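Uncharacterized protein (Bacteroides cellulosilyticus, PDB 5JVK) probably hydrolyses O-glycosidic bonds within polysaccharide chains, as a family 39 glycoside hydrolase of a gut bacterium. Local coordinates at residues G107-P112 against R132-L137; L137-V142 against I171-A176; G147-P152 against A201-Y206; E153-F158 against K209-R214; T187-T192 against P224-P229. All blocks are in the same frame, centred on the assembly; numbering follows the deposited sequence.

Contact 1 of 5, residues G107-P112 against R132-L137; sequences GVCVHP and RIRTDL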
# COMPACT_ATOMS: atom_id res chain seq x y z
N GLY A 107 -4.62 -0.39 1.16
CA GLY A 107 -4.34 1.02 1.39
C GLY A 107 -2.91 1.36 1.01
O GLY A 107 -2.11 0.47 0.72
N VAL A 108 -2.59 2.65 1.00
CA VAL A 108 -1.22 3.12 0.74
C VAL A 108 -0.93 4.42 1.49
O VAL A 108 -1.78 5.30 1.57
CB VAL A 108 -0.97 3.29 -0.78
CG1 VAL A 108 -1.83 4.40 -1.38
CG2 VAL A 108 0.51 3.53 -1.06
N CYS A 109 0.27 4.53 2.06
CA CYS A 109 0.69 5.74 2.77
C CYS A 109 1.10 6.80 1.76
O CYS A 109 1.90 6.53 0.86
CB CYS A 109 1.85 5.43 3.72
SG CYS A 109 1.36 4.37 5.10
N VAL A 110 0.55 8.00 1.91
CA VAL A 110 0.72 9.09 0.94
C VAL A 110 1.19 10.36 1.65
O VAL A 110 0.46 10.93 2.47
CB VAL A 110 -0.59 9.39 0.18
CG1 VAL A 110 -0.34 10.40 -0.94
CG2 VAL A 110 -1.21 8.11 -0.37
N HIS A 111 2.40 10.80 1.32
CA HIS A 111 2.89 12.12 1.73
C HIS A 111 2.40 13.16 0.72
O HIS A 111 2.01 12.80 -0.40
CB HIS A 111 4.42 12.12 1.79
CG HIS A 111 4.98 11.12 2.75
ND1 HIS A 111 4.81 11.21 4.11
CD2 HIS A 111 5.70 9.99 2.54
CE1 HIS A 111 5.41 10.19 4.70
NE2 HIS A 111 5.96 9.44 3.77
N PRO A 112 2.40 14.46 1.10
CA PRO A 112 2.01 15.52 0.15
C PRO A 112 2.85 15.49 -1.14
O PRO A 112 4.07 15.29 -1.05
CB PRO A 112 2.28 16.81 0.94
CG PRO A 112 2.15 16.41 2.36
CD PRO A 112 2.67 15.01 2.45
N ARG A 132 -7.90 2.94 0.03
CA ARG A 132 -7.60 3.70 1.24
C ARG A 132 -6.27 4.42 1.10
O ARG A 132 -5.38 3.96 0.38
CB ARG A 132 -7.54 2.77 2.45
CG ARG A 132 -8.83 2.04 2.77
CD ARG A 132 -8.64 1.11 3.95
NE ARG A 132 -9.82 0.28 4.22
CZ ARG A 132 -10.92 0.69 4.85
NH1 ARG A 132 -11.05 1.93 5.31
NH2 ARG A 132 -11.92 -0.17 5.04
N ILE A 133 -6.15 5.56 1.77
CA ILE A 133 -4.87 6.26 1.90
C ILE A 133 -4.65 6.69 3.34
O ILE A 133 -5.60 6.94 4.08
CB ILE A 133 -4.74 7.47 0.94
CG1 ILE A 133 -5.82 8.54 1.20
CG2 ILE A 133 -4.74 7.00 -0.51
CD1 ILE A 133 -5.41 9.66 2.14
N ARG A 134 -3.38 6.75 3.74
CA ARG A 134 -2.98 7.20 5.07
C ARG A 134 -2.09 8.42 4.92
O ARG A 134 -1.17 8.43 4.10
CB ARG A 134 -2.24 6.10 5.82
CG ARG A 134 -1.80 6.47 7.23
CD ARG A 134 -1.23 5.25 7.93
NE ARG A 134 -0.77 5.51 9.29
CZ ARG A 134 0.48 5.76 9.67
NH1 ARG A 134 1.49 5.83 8.80
NH2 ARG A 134 0.74 5.96 10.96
N THR A 135 -2.36 9.45 5.72
CA THR A 135 -1.48 10.62 5.77
C THR A 135 -1.52 11.31 7.13
O THR A 135 -2.42 11.07 7.94
CB THR A 135 -1.78 11.61 4.63
OG1 THR A 135 -0.71 12.55 4.53
CG2 THR A 135 -3.10 12.34 4.85
N ASP A 136 -0.53 12.16 7.36
CA ASP A 136 -0.31 12.78 8.66
C ASP A 136 -1.15 14.02 8.86
O ASP A 136 -1.55 14.69 7.90
CB ASP A 136 1.16 13.16 8.83
CG ASP A 136 2.08 11.97 8.78
OD1 ASP A 136 2.23 11.29 9.82
OD2 ASP A 136 2.66 11.72 7.70
N LEU A 137 -1.42 14.32 10.13
CA LEU A 137 -1.98 15.60 10.53
C LEU A 137 -1.29 15.99 11.83
O LEU A 137 -1.39 15.28 12.83
CB LEU A 137 -3.49 15.49 10.71
CG LEU A 137 -4.30 16.78 10.96
CD1 LEU A 137 -4.13 17.27 12.39
CD2 LEU A 137 -3.92 17.87 9.97
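Strands 106-109 and 132-138 run side by side in the same direction, 23° apart, as the first two staves of a (β/α)8 barrel, and helix 118-127 makes the connection between them. V108 uses both of its backbone polar groups. Its N donates to R132 O (3.1 Å), and its O accepts from R134 N (3.1 Å). The next bond, V110 N to R134 O, is shorter at 2.8 Å and almost straight (175°), although V110 has already left its strand.

R134 enters the barrel interior extended as far as NE, with CG anti to the backbone N. CB starts 4.1 Å from C109 SG, CD passes the same sulphur at 3.9 Å, and NH1 still lies 4.0 Å from SG, which sits at the edge of the guanidinium. Beyond C109 the head is held by three partners: salt bridges from NE to E219 and NH1 to E340, and a hydrogen bond from NH2 to N222. A slim cysteine suits this place because the arginine can lie along it.

On the outer face, V108 and V110 meet I133. V110 CG2 touches I133 CG2 at 3.7 Å, branched side chains filling the layer beneath helix 118-127. T135 extends the pairing through its side chain: OG1, anti to the backbone N, donates to V110 O at 2.9 Å, nearly along the C=O axis. A valine here would lose that bond and would probably weaken the hold on V110 O, just where the strand pairing ends.

The two faces thus differ chemically, with hydrocarbon outside and, inside, an arginine whose charge is probably balanced by two glutamates.

Contact 2 of 5, residues L137-V142 against I171-A176; sequences LAWEHV and IVFGYA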
# COMPACT_ATOMS: atom_id res chain seq x y z
N LEU A 137 -1.42 14.32 10.13
CA LEU A 137 -1.98 15.60 10.53
C LEU A 137 -1.29 15.99 11.83
O LEU A 137 -1.39 15.28 12.83
CB LEU A 137 -3.49 15.49 10.71
CG LEU A 137 -4.30 16.78 10.96
CD1 LEU A 137 -4.13 17.27 12.39
CD2 LEU A 137 -3.92 17.87 9.97
N ALA A 138 -0.59 17.13 11.81
CA ALA A 138 0.15 17.61 12.97
C ALA A 138 -0.79 18.37 13.91
O ALA A 138 -1.51 19.27 13.48
CB ALA A 138 1.29 18.50 12.52
N TRP A 139 -0.77 17.98 15.19
CA TRP A 139 -1.45 18.71 16.27
C TRP A 139 -1.01 20.18 16.27
O TRP A 139 -1.85 21.08 16.38
CB TRP A 139 -1.13 18.03 17.61
CG TRP A 139 -1.71 18.63 18.86
CD1 TRP A 139 -2.73 19.54 18.96
CD2 TRP A 139 -1.33 18.31 20.21
NE1 TRP A 139 -2.98 19.83 20.28
CE2 TRP A 139 -2.13 19.09 21.07
CE3 TRP A 139 -0.37 17.46 20.77
CZ2 TRP A 139 -2.02 19.03 22.46
CZ3 TRP A 139 -0.25 17.41 22.15
CH2 TRP A 139 -1.07 18.19 22.98
N GLU A 140 0.29 20.40 16.14
CA GLU A 140 0.90 21.73 15.94
C GLU A 140 0.16 22.59 14.90
O GLU A 140 -0.15 23.75 15.17
CB GLU A 140 2.37 21.56 15.54
CG GLU A 140 3.19 22.84 15.49
CD GLU A 140 4.68 22.56 15.36
OE1 GLU A 140 5.22 21.80 16.20
OE2 GLU A 140 5.31 23.10 14.43
N HIS A 141 -0.11 22.01 13.74
CA HIS A 141 -0.79 22.72 12.65
C HIS A 141 -2.29 22.94 12.88
O HIS A 141 -2.84 23.93 12.40
CB HIS A 141 -0.56 22.01 11.31
CG HIS A 141 0.88 21.97 10.88
ND1 HIS A 141 1.39 20.96 10.09
CD2 HIS A 141 1.90 22.82 11.12
CE1 HIS A 141 2.68 21.19 9.87
NE2 HIS A 141 3.01 22.31 10.48
N VAL A 142 -2.95 22.04 13.62
CA VAL A 142 -4.39 22.20 13.93
C VAL A 142 -4.64 23.23 15.04
O VAL A 142 -5.61 23.98 14.96
CB VAL A 142 -5.08 20.83 14.23
CG1 VAL A 142 -6.30 20.96 15.15
CG2 VAL A 142 -5.52 20.20 12.92
N ILE A 171 -6.44 9.07 8.83
CA ILE A 171 -5.59 10.19 9.26
C ILE A 171 -4.89 9.87 10.57
O ILE A 171 -5.55 9.56 11.57
CB ILE A 171 -6.40 11.50 9.41
CG1 ILE A 171 -7.14 11.85 8.11
CG2 ILE A 171 -5.51 12.66 9.85
CD1 ILE A 171 -6.25 12.23 6.94
N VAL A 172 -3.55 9.95 10.57
CA VAL A 172 -2.76 9.76 11.79
C VAL A 172 -2.46 11.13 12.42
O VAL A 172 -1.76 11.96 11.84
CB VAL A 172 -1.48 8.89 11.56
CG1 VAL A 172 -0.47 9.53 10.62
CG2 VAL A 172 -0.83 8.54 12.89
N PHE A 173 -3.03 11.34 13.61
CA PHE A 173 -2.97 12.61 14.33
C PHE A 173 -1.91 12.54 15.43
O PHE A 173 -1.95 11.63 16.25
CB PHE A 173 -4.33 12.91 14.96
CG PHE A 173 -4.38 14.20 15.73
CD1 PHE A 173 -4.67 15.39 15.08
CD2 PHE A 173 -4.15 14.23 17.10
CE1 PHE A 173 -4.72 16.59 15.77
CE2 PHE A 173 -4.20 15.42 17.80
CZ PHE A 173 -4.48 16.61 17.14
N GLY A 174 -1.00 13.51 15.47
CA GLY A 174 -0.06 13.59 16.58
C GLY A 174 1.12 14.51 16.40
O GLY A 174 1.02 15.55 15.76
N TYR A 175 2.25 14.09 16.98
CA TYR A 175 3.44 14.92 17.23
C TYR A 175 3.17 16.09 18.19
O TYR A 175 2.08 16.66 18.22
CB TYR A 175 4.10 15.39 15.92
CG TYR A 175 4.47 14.24 14.99
CD1 TYR A 175 5.27 13.18 15.43
CD2 TYR A 175 4.03 14.22 13.66
CE1 TYR A 175 5.61 12.13 14.59
CE2 TYR A 175 4.36 13.17 12.81
CZ TYR A 175 5.15 12.13 13.27
OH TYR A 175 5.48 11.09 12.43
N ALA A 176 4.19 16.42 18.99
CA ALA A 176 4.02 17.33 20.13
C ALA A 176 3.77 18.78 19.72
O ALA A 176 4.44 19.30 18.83
CB ALA A 176 5.23 17.24 21.05
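Three backbone hydrogen bonds tie the end of the second barrel strand and the start of helix 139-142 to the third strand. L137 N reaches V172 O (2.9 Å), from above the carbonyl plane. L137 O takes G174 N nearly along its C=O axis. W139 N, already in the first turn of helix 139-142, meets G174 O on a lone pair, 3.1 Å away and almost straight at 171°. G174 adopts backbone angles at which a CB would collide with the preceding carbonyl O, so glycine suits the spot.

Among the apolar contacts, L137 and F173 run alongside one another in a common direction, the CG of each anti to its backbone N. L137 CD1 presses against the edge of the phenyl ring, 3.3 Å from F173 CD1, while L137 CB rests on I171 CG2 at 3.6 Å.

The aromatic contact is oblique: the F173 ring and the five-membered ring of W139 have planes 40° apart, and W139 CB approaches F173 CZ to 3.7 Å. Both residues also pack on helix 194-211. At the indole edge, W139 CE3 lies 3.6 Å from Y175 O, and NE1 bonds E143. An alanine at F173 would remove the ring joining L137 to W139 and would probably loosen the packing of both.

Polar pairing is therefore left mainly to the backbone, whereas the side chains between strand and helices exclude water.

Contact 3 of 5, residues G147-P152 against A201-Y206; sequences GKYVMP and ANALAY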
# COMPACT_ATOMS: atom_id res chain seq x y z
N GLY A 147 -6.23 26.65 22.54
CA GLY A 147 -7.68 26.77 22.42
C GLY A 147 -8.23 27.27 21.09
O GLY A 147 -9.44 27.23 20.88
N LYS A 148 -7.36 27.72 20.18
CA LYS A 148 -7.76 28.27 18.89
C LYS A 148 -7.42 27.27 17.80
O LYS A 148 -6.26 26.85 17.69
CB LYS A 148 -7.05 29.60 18.64
CG LYS A 148 -7.34 30.66 19.70
CD LYS A 148 -6.91 32.05 19.25
CE LYS A 148 -7.94 32.69 18.33
NZ LYS A 148 -7.48 34.01 17.80
N TYR A 149 -8.41 26.90 17.00
CA TYR A 149 -8.27 25.81 16.03
C TYR A 149 -8.34 26.26 14.58
O TYR A 149 -8.90 27.32 14.27
CB TYR A 149 -9.35 24.75 16.28
CG TYR A 149 -9.37 24.21 17.69
CD1 TYR A 149 -10.55 24.20 18.44
CD2 TYR A 149 -8.21 23.70 18.28
CE1 TYR A 149 -10.57 23.70 19.74
CE2 TYR A 149 -8.22 23.20 19.58
CZ TYR A 149 -9.40 23.21 20.30
OH TYR A 149 -9.41 22.71 21.58
N VAL A 150 -7.76 25.45 13.70
CA VAL A 150 -7.80 25.67 12.26
C VAL A 150 -7.53 24.35 11.53
O VAL A 150 -6.75 23.53 12.01
CB VAL A 150 -6.80 26.77 11.81
CG1 VAL A 150 -5.35 26.34 12.06
CG2 VAL A 150 -7.01 27.14 10.35
N MET A 151 -8.18 24.16 10.38
CA MET A 151 -7.97 22.98 9.54
C MET A 151 -6.99 23.36 8.42
O MET A 151 -7.32 24.22 7.60
CB MET A 151 -9.30 22.51 8.94
CG MET A 151 -9.24 21.23 8.13
SD MET A 151 -8.58 19.80 9.01
CE MET A 151 -9.77 19.62 10.34
N PRO A 152 -5.78 22.75 8.39
CA PRO A 152 -4.81 23.11 7.34
C PRO A 152 -5.29 22.84 5.92
O PRO A 152 -6.16 21.99 5.71
CB PRO A 152 -3.59 22.24 7.67
CG PRO A 152 -3.73 21.89 9.10
CD PRO A 152 -5.21 21.79 9.35
N ALA A 201 -6.90 16.03 23.11
CA ALA A 201 -8.25 15.48 22.92
C ALA A 201 -9.20 16.45 22.23
O ALA A 201 -9.92 16.06 21.31
CB ALA A 201 -8.83 15.06 24.26
N ASN A 202 -9.20 17.71 22.67
CA ASN A 202 -10.05 18.74 22.06
C ASN A 202 -9.57 19.18 20.68
O ASN A 202 -10.38 19.61 19.86
CB ASN A 202 -10.18 19.95 22.99
CG ASN A 202 -10.91 19.63 24.29
OD1 ASN A 202 -11.87 18.86 24.31
ND2 ASN A 202 -10.46 20.24 25.38
N ALA A 203 -8.27 19.07 20.42
CA ALA A 203 -7.70 19.38 19.10
C ALA A 203 -8.12 18.35 18.05
O ALA A 203 -8.50 18.72 16.93
CB ALA A 203 -6.18 19.46 19.17
N LEU A 204 -8.04 17.07 18.41
CA LEU A 204 -8.50 15.98 17.53
C LEU A 204 -10.02 16.02 17.37
O LEU A 204 -10.52 15.84 16.26
CB LEU A 204 -8.07 14.61 18.07
CG LEU A 204 -8.52 13.36 17.31
CD1 LEU A 204 -8.11 13.42 15.84
CD2 LEU A 204 -7.96 12.11 17.97
N ALA A 205 -10.73 16.24 18.47
CA ALA A 205 -12.19 16.35 18.46
C ALA A 205 -12.70 17.45 17.52
O ALA A 205 -13.73 17.28 16.88
CB ALA A 205 -12.72 16.58 19.87
N TYR A 206 -11.96 18.56 17.45
CA TYR A 206 -12.23 19.62 16.47
C TYR A 206 -12.10 19.10 15.04
O TYR A 206 -12.97 19.34 14.20
CB TYR A 206 -11.30 20.83 16.67
CG TYR A 206 -11.25 21.75 15.46
CD1 TYR A 206 -10.17 21.70 14.57
CD2 TYR A 206 -12.29 22.64 15.20
CE1 TYR A 206 -10.13 22.53 13.46
CE2 TYR A 206 -12.25 23.47 14.09
CZ TYR A 206 -11.17 23.41 13.22
OH TYR A 206 -11.13 24.24 12.12
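An irregular, extended run, 147-152, passes across a turn of helix 194-211, and no hydrogen bond joins 147-152 to 201-206; the CA atoms of Y149 and A203 come within 7.1 Å. G147 turns the run with a positive phi, for which glycine is well suited, while residues 201-206 keep regular helical bonding such as Y206 N to N202 O.

Y149 and Y206 carry the contact. The two side chains come from opposite sides and overshoot each other, so that their rings are near parallel (22° between planes) but barely overlap, and each ring receives the other's CB instead. Y149 CB stands over the centre of the Y206 ring, 3.5 Å from its centroid and only 6° off the normal, a well-aimed CH-pi contact. In return Y206 CB sits over the Y149 ring, 4.2 Å from the centroid, while G147 O lies on that ring's opposite face.

In the fold, helix 194-211 follows the third strand of the (β/α)8 barrel, and the loop leads into helix 153-164, which follows the second; the tyrosines bridge loop and neighbouring helix on the barrel's outside.

The small A203 lets the Y149 ring lie close, with CE2 3.9 Å from A203 CA. Farther along, Y149 OH reaches N202 CB at 3.2 Å. CG of Y206 is anti to the backbone N, which carries its ring out to the loop; M151 N lies at the ring's edge, 3.4 Å from Y206 OH but badly angled for a hydrogen bond.

Contact 4 of 5, residues E153-F158 against K209-R214; sequences EHMYQF and KEMGNR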
# COMPACT_ATOMS: atom_id res chain seq x y z
N GLU A 153 -4.72 23.56 4.95
CA GLU A 153 -5.14 23.47 3.55
C GLU A 153 -4.90 22.08 2.95
O GLU A 153 -5.74 21.59 2.18
CB GLU A 153 -4.45 24.56 2.70
CG GLU A 153 -4.82 24.59 1.22
CD GLU A 153 -6.31 24.69 0.95
OE1 GLU A 153 -6.77 24.15 -0.09
OE2 GLU A 153 -7.05 25.30 1.76
N HIS A 154 -3.78 21.46 3.29
CA HIS A 154 -3.45 20.12 2.78
C HIS A 154 -4.49 19.05 3.16
O HIS A 154 -4.69 18.11 2.40
CB HIS A 154 -2.02 19.69 3.14
CG HIS A 154 -1.78 19.48 4.61
ND1 HIS A 154 -1.91 18.24 5.21
CD2 HIS A 154 -1.38 20.33 5.58
CE1 HIS A 154 -1.63 18.35 6.50
NE2 HIS A 154 -1.30 19.60 6.75
N MET A 155 -5.15 19.21 4.31
CA MET A 155 -6.21 18.27 4.72
C MET A 155 -7.43 18.29 3.80
O MET A 155 -7.93 17.23 3.42
CB MET A 155 -6.66 18.54 6.16
CG MET A 155 -5.76 17.92 7.21
SD MET A 155 -5.71 16.12 7.17
CE MET A 155 -7.41 15.73 7.58
N TYR A 156 -7.91 19.48 3.46
CA TYR A 156 -9.01 19.63 2.50
C TYR A 156 -8.62 19.09 1.12
O TYR A 156 -9.45 18.46 0.45
CB TYR A 156 -9.46 21.10 2.38
CG TYR A 156 -10.15 21.67 3.61
CD1 TYR A 156 -11.32 21.09 4.10
CD2 TYR A 156 -9.64 22.79 4.28
CE1 TYR A 156 -11.96 21.60 5.22
CE2 TYR A 156 -10.28 23.30 5.40
CZ TYR A 156 -11.44 22.71 5.87
OH TYR A 156 -12.08 23.21 6.98
N GLN A 157 -7.38 19.34 0.71
CA GLN A 157 -6.83 18.81 -0.55
C GLN A 157 -6.81 17.27 -0.58
O GLN A 157 -7.28 16.67 -1.55
CB GLN A 157 -5.41 19.35 -0.81
CG GLN A 157 -5.37 20.82 -1.21
CD GLN A 157 -3.95 21.33 -1.41
OE1 GLN A 157 -3.18 21.45 -0.45
NE2 GLN A 157 -3.59 21.65 -2.65
N PHE A 158 -6.27 16.67 0.49
CA PHE A 158 -6.23 15.20 0.63
C PHE A 158 -7.62 14.56 0.59
O PHE A 158 -7.84 13.60 -0.16
CB PHE A 158 -5.52 14.78 1.94
CG PHE A 158 -4.06 14.45 1.77
CD1 PHE A 158 -3.06 15.26 2.32
CD2 PHE A 158 -3.67 13.32 1.06
CE1 PHE A 158 -1.72 14.94 2.16
CE2 PHE A 158 -2.33 13.00 0.89
CZ PHE A 158 -1.36 13.81 1.44
N LYS A 209 -14.96 16.60 14.17
CA LYS A 209 -16.19 17.38 13.94
C LYS A 209 -16.22 17.97 12.53
O LYS A 209 -17.22 17.84 11.81
CB LYS A 209 -16.30 18.53 14.95
CG LYS A 209 -17.71 19.10 15.11
CD LYS A 209 -17.67 20.47 15.77
CE LYS A 209 -19.05 21.09 15.87
NZ LYS A 209 -19.89 20.45 16.93
N GLU A 210 -15.12 18.63 12.15
CA GLU A 210 -15.00 19.35 10.89
C GLU A 210 -15.18 18.43 9.69
O GLU A 210 -15.96 18.73 8.78
CB GLU A 210 -13.63 20.05 10.82
CG GLU A 210 -13.40 20.96 9.62
CD GLU A 210 -14.29 22.20 9.60
OE1 GLU A 210 -14.89 22.54 10.64
OE2 GLU A 210 -14.37 22.83 8.52
N MET A 211 -14.44 17.32 9.69
CA MET A 211 -14.51 16.34 8.62
C MET A 211 -15.79 15.52 8.66
O MET A 211 -16.39 15.25 7.61
CB MET A 211 -13.30 15.39 8.69
CG MET A 211 -11.97 16.07 8.43
SD MET A 211 -11.87 16.66 6.74
CE MET A 211 -10.44 17.73 6.82
N GLY A 212 -16.21 15.13 9.86
CA GLY A 212 -17.40 14.31 10.03
C GLY A 212 -17.13 12.90 9.55
O GLY A 212 -16.11 12.31 9.91
N ASN A 213 -18.04 12.38 8.73
CA ASN A 213 -17.89 11.04 8.13
C ASN A 213 -17.20 11.05 6.76
O ASN A 213 -17.20 10.05 6.05
CB ASN A 213 -19.25 10.34 8.08
CG ASN A 213 -19.78 9.99 9.46
OD1 ASN A 213 -19.30 10.50 10.48
ND2 ASN A 213 -20.77 9.10 9.51
N ARG A 214 -16.58 12.18 6.41
CA ARG A 214 -15.61 12.23 5.32
C ARG A 214 -14.32 11.48 5.70
O ARG A 214 -13.60 11.00 4.82
CB ARG A 214 -15.28 13.68 4.95
CG ARG A 214 -16.48 14.51 4.49
CD ARG A 214 -16.09 15.96 4.26
NE ARG A 214 -15.32 16.13 3.02
CZ ARG A 214 -14.63 17.22 2.69
NH1 ARG A 214 -14.58 18.29 3.49
NH2 ARG A 214 -13.96 17.25 1.53
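The Y156 ring works through its rim. E210 OE2 lies in its plane at the hydroxyl end, R214 NH1 stands near the same plane beside CD1 (4.3 Å), and M211 CE approaches obliquely. The carboxylate of E210 is turned 76° from the ring.

Helices 153-164 and 194-211 are neighbours in the outer layer of the (β/α)8 barrel, and this contact joins the start of the first to the end of the second. Y156 OH donates to E210 OE2 at 2.8 Å, coming from above the carboxylate plane, 35° out of it. Tyrosine suits the place because its long, rigid ring carries a donor across to the next helix, and E210, bent at chi2, brings its carboxylate round to meet it. R214 NH2 forms a salt bridge with E163, and its NH1 lies beside the tyrosine edge.

Deeper in, two methionines meet where flexible, unbranched side chains can adapt to each other. M155 is bent at chi2 and chi3, M211 at chi2, and they cross obliquely: M211 CE rests 3.9 Å from M155 CB and 3.7 Å from M155 CE, methyl against methyl.

Contact 5 of 5, residues T187-T192 against P224-P229; sequences TIPFPT and PNYADP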
# COMPACT_ATOMS: atom_id res chain seq x y z
N THR A 187 8.79 14.95 30.28
CA THR A 187 9.62 13.75 30.19
C THR A 187 9.90 13.31 28.74
O THR A 187 11.02 12.93 28.42
CB THR A 187 8.99 12.56 30.96
OG1 THR A 187 7.60 12.44 30.62
CG2 THR A 187 9.12 12.77 32.46
N ILE A 188 8.87 13.36 27.89
CA ILE A 188 8.93 12.80 26.53
C ILE A 188 8.17 13.68 25.53
O ILE A 188 7.34 14.48 25.94
CB ILE A 188 8.35 11.36 26.50
CG1 ILE A 188 6.96 11.30 27.17
CG2 ILE A 188 9.30 10.39 27.19
CD1 ILE A 188 6.28 9.95 27.08
N PRO A 189 8.43 13.52 24.21
CA PRO A 189 7.65 14.27 23.21
C PRO A 189 6.26 13.64 22.98
O PRO A 189 5.97 13.11 21.90
CB PRO A 189 8.55 14.22 21.96
CG PRO A 189 9.29 12.94 22.10
CD PRO A 189 9.49 12.71 23.57
N PHE A 190 5.43 13.74 24.01
CA PHE A 190 4.13 13.06 24.07
C PHE A 190 3.40 13.61 25.31
O PHE A 190 4.00 13.69 26.38
CB PHE A 190 4.33 11.55 24.20
CG PHE A 190 3.06 10.74 24.08
CD1 PHE A 190 2.61 10.30 22.84
CD2 PHE A 190 2.32 10.40 25.21
CE1 PHE A 190 1.45 9.55 22.72
CE2 PHE A 190 1.16 9.65 25.10
CZ PHE A 190 0.72 9.23 23.86
N PRO A 191 2.12 14.02 25.17
CA PRO A 191 1.45 14.73 26.27
C PRO A 191 1.24 13.87 27.52
O PRO A 191 0.48 12.89 27.48
CB PRO A 191 0.11 15.14 25.66
CG PRO A 191 -0.14 14.14 24.59
CD PRO A 191 1.21 13.83 24.02
N THR A 192 1.91 14.24 28.61
CA THR A 192 1.78 13.56 29.91
C THR A 192 1.14 14.41 31.03
O THR A 192 0.93 13.89 32.13
CB THR A 192 3.15 13.03 30.40
OG1 THR A 192 4.12 14.08 30.40
CG2 THR A 192 3.63 11.90 29.49
N PRO A 224 4.57 6.00 18.74
CA PRO A 224 4.96 6.48 20.07
C PRO A 224 5.71 5.40 20.86
O PRO A 224 5.20 4.87 21.85
CB PRO A 224 3.61 6.82 20.71
CG PRO A 224 2.67 5.84 20.09
CD PRO A 224 3.12 5.77 18.66
N ASN A 225 6.94 5.10 20.43
CA ASN A 225 7.79 4.10 21.08
C ASN A 225 8.34 4.65 22.39
O ASN A 225 8.43 3.94 23.40
CB ASN A 225 8.93 3.69 20.15
CG ASN A 225 8.45 2.94 18.92
OD1 ASN A 225 8.56 3.42 17.79
ND2 ASN A 225 7.91 1.75 19.13
N TYR A 226 8.74 5.92 22.35
CA TYR A 226 9.04 6.72 23.55
C TYR A 226 7.97 6.70 24.66
O TYR A 226 8.31 6.78 25.84
CB TYR A 226 9.36 8.19 23.17
CG TYR A 226 8.55 8.77 22.02
CD1 TYR A 226 7.24 9.20 22.21
CD2 TYR A 226 9.10 8.88 20.74
CE1 TYR A 226 6.50 9.73 21.16
CE2 TYR A 226 8.36 9.40 19.68
CZ TYR A 226 7.06 9.82 19.90
OH TYR A 226 6.33 10.34 18.86
N ALA A 227 6.69 6.58 24.29
CA ALA A 227 5.58 6.52 25.26
C ALA A 227 5.27 5.09 25.69
O ALA A 227 5.03 4.22 24.84
CB ALA A 227 4.34 7.17 24.67
N ASP A 228 5.26 4.85 27.00
CA ASP A 228 4.88 3.55 27.57
C ASP A 228 3.37 3.30 27.34
O ASP A 228 2.57 4.23 27.50
CB ASP A 228 5.19 3.50 29.07
CG ASP A 228 4.85 2.16 29.71
OD1 ASP A 228 5.62 1.20 29.52
OD2 ASP A 228 3.82 2.07 30.41
N PRO A 229 2.99 2.07 26.95
CA PRO A 229 1.57 1.74 26.75
C PRO A 229 0.65 2.05 27.94
O PRO A 229 -0.39 2.69 27.75
CB PRO A 229 1.60 0.23 26.48
CG PRO A 229 2.92 -0.00 25.84
CD PRO A 229 3.87 0.99 26.46
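Two aromatic rings, one from each of two irregular loops, are each sandwiched between a group of their own loop and one from the other. The F190 ring has P191 CD on one face and A227 CB on the opposite one; the Y226 ring has P224 CA on one face and P189 CG on the other. Both contacts between the loops are CH-pi interactions with a close aim. A227 CB stands 3.8 Å from the F190 centroid, 10° off the normal, and P189 CG is 4.1 Å from the Y226 centroid, only 4° off.

Small or rigid apolar residues suit these places. An alanine methyl lets the phenyl settle directly over it, and a proline ring offers a rigid apolar surface. P189 is also the centre of an inverse gamma turn, closed by a weak bond from F190 N to I188 O (2.8 Å); the turn leaves P189 O 3.5 Å from Y226 CE1. F190 has CG anti to the backbone N, which places its CE1 against P224 CB at 4.0 Å. I188 CD1 adds a contact to A227 CA at 3.9 Å.

The loops follow the third and fourth strands of the (β/α)8 barrel, at the C-terminal ends of the strands, where enzymes of this fold keep their active sites. W221 ties both aromatics further, bonding Y226 OH and meeting F190 edge-to-face.

With no hydrogen bond between these two segments, the contact is van der Waals and CH-pi, so their fit probably depends largely on shape, with W221 as a polar and aromatic anchor.

Overall arrangement
From the N terminus, contact 1 comes first, closing the β-α-β unit through helix 118-127 and placing the second barrel strand beside the first. L137 then ends contact 1 and begins contact 2, which joins strand 132-138 to strand 168-174. Contacts 3 and 4 open within the span of contact 2 but close after it, so both cross it and each other; they fasten loop 147-152 and helix 153-164 to helix 194-211, touching through M151. Contact 5 follows contact 2 in series and crosses contacts 3 and 4, linking the loops after the third and fourth strands. None nests; together they bind one sector of the barrel from interior to outer helices.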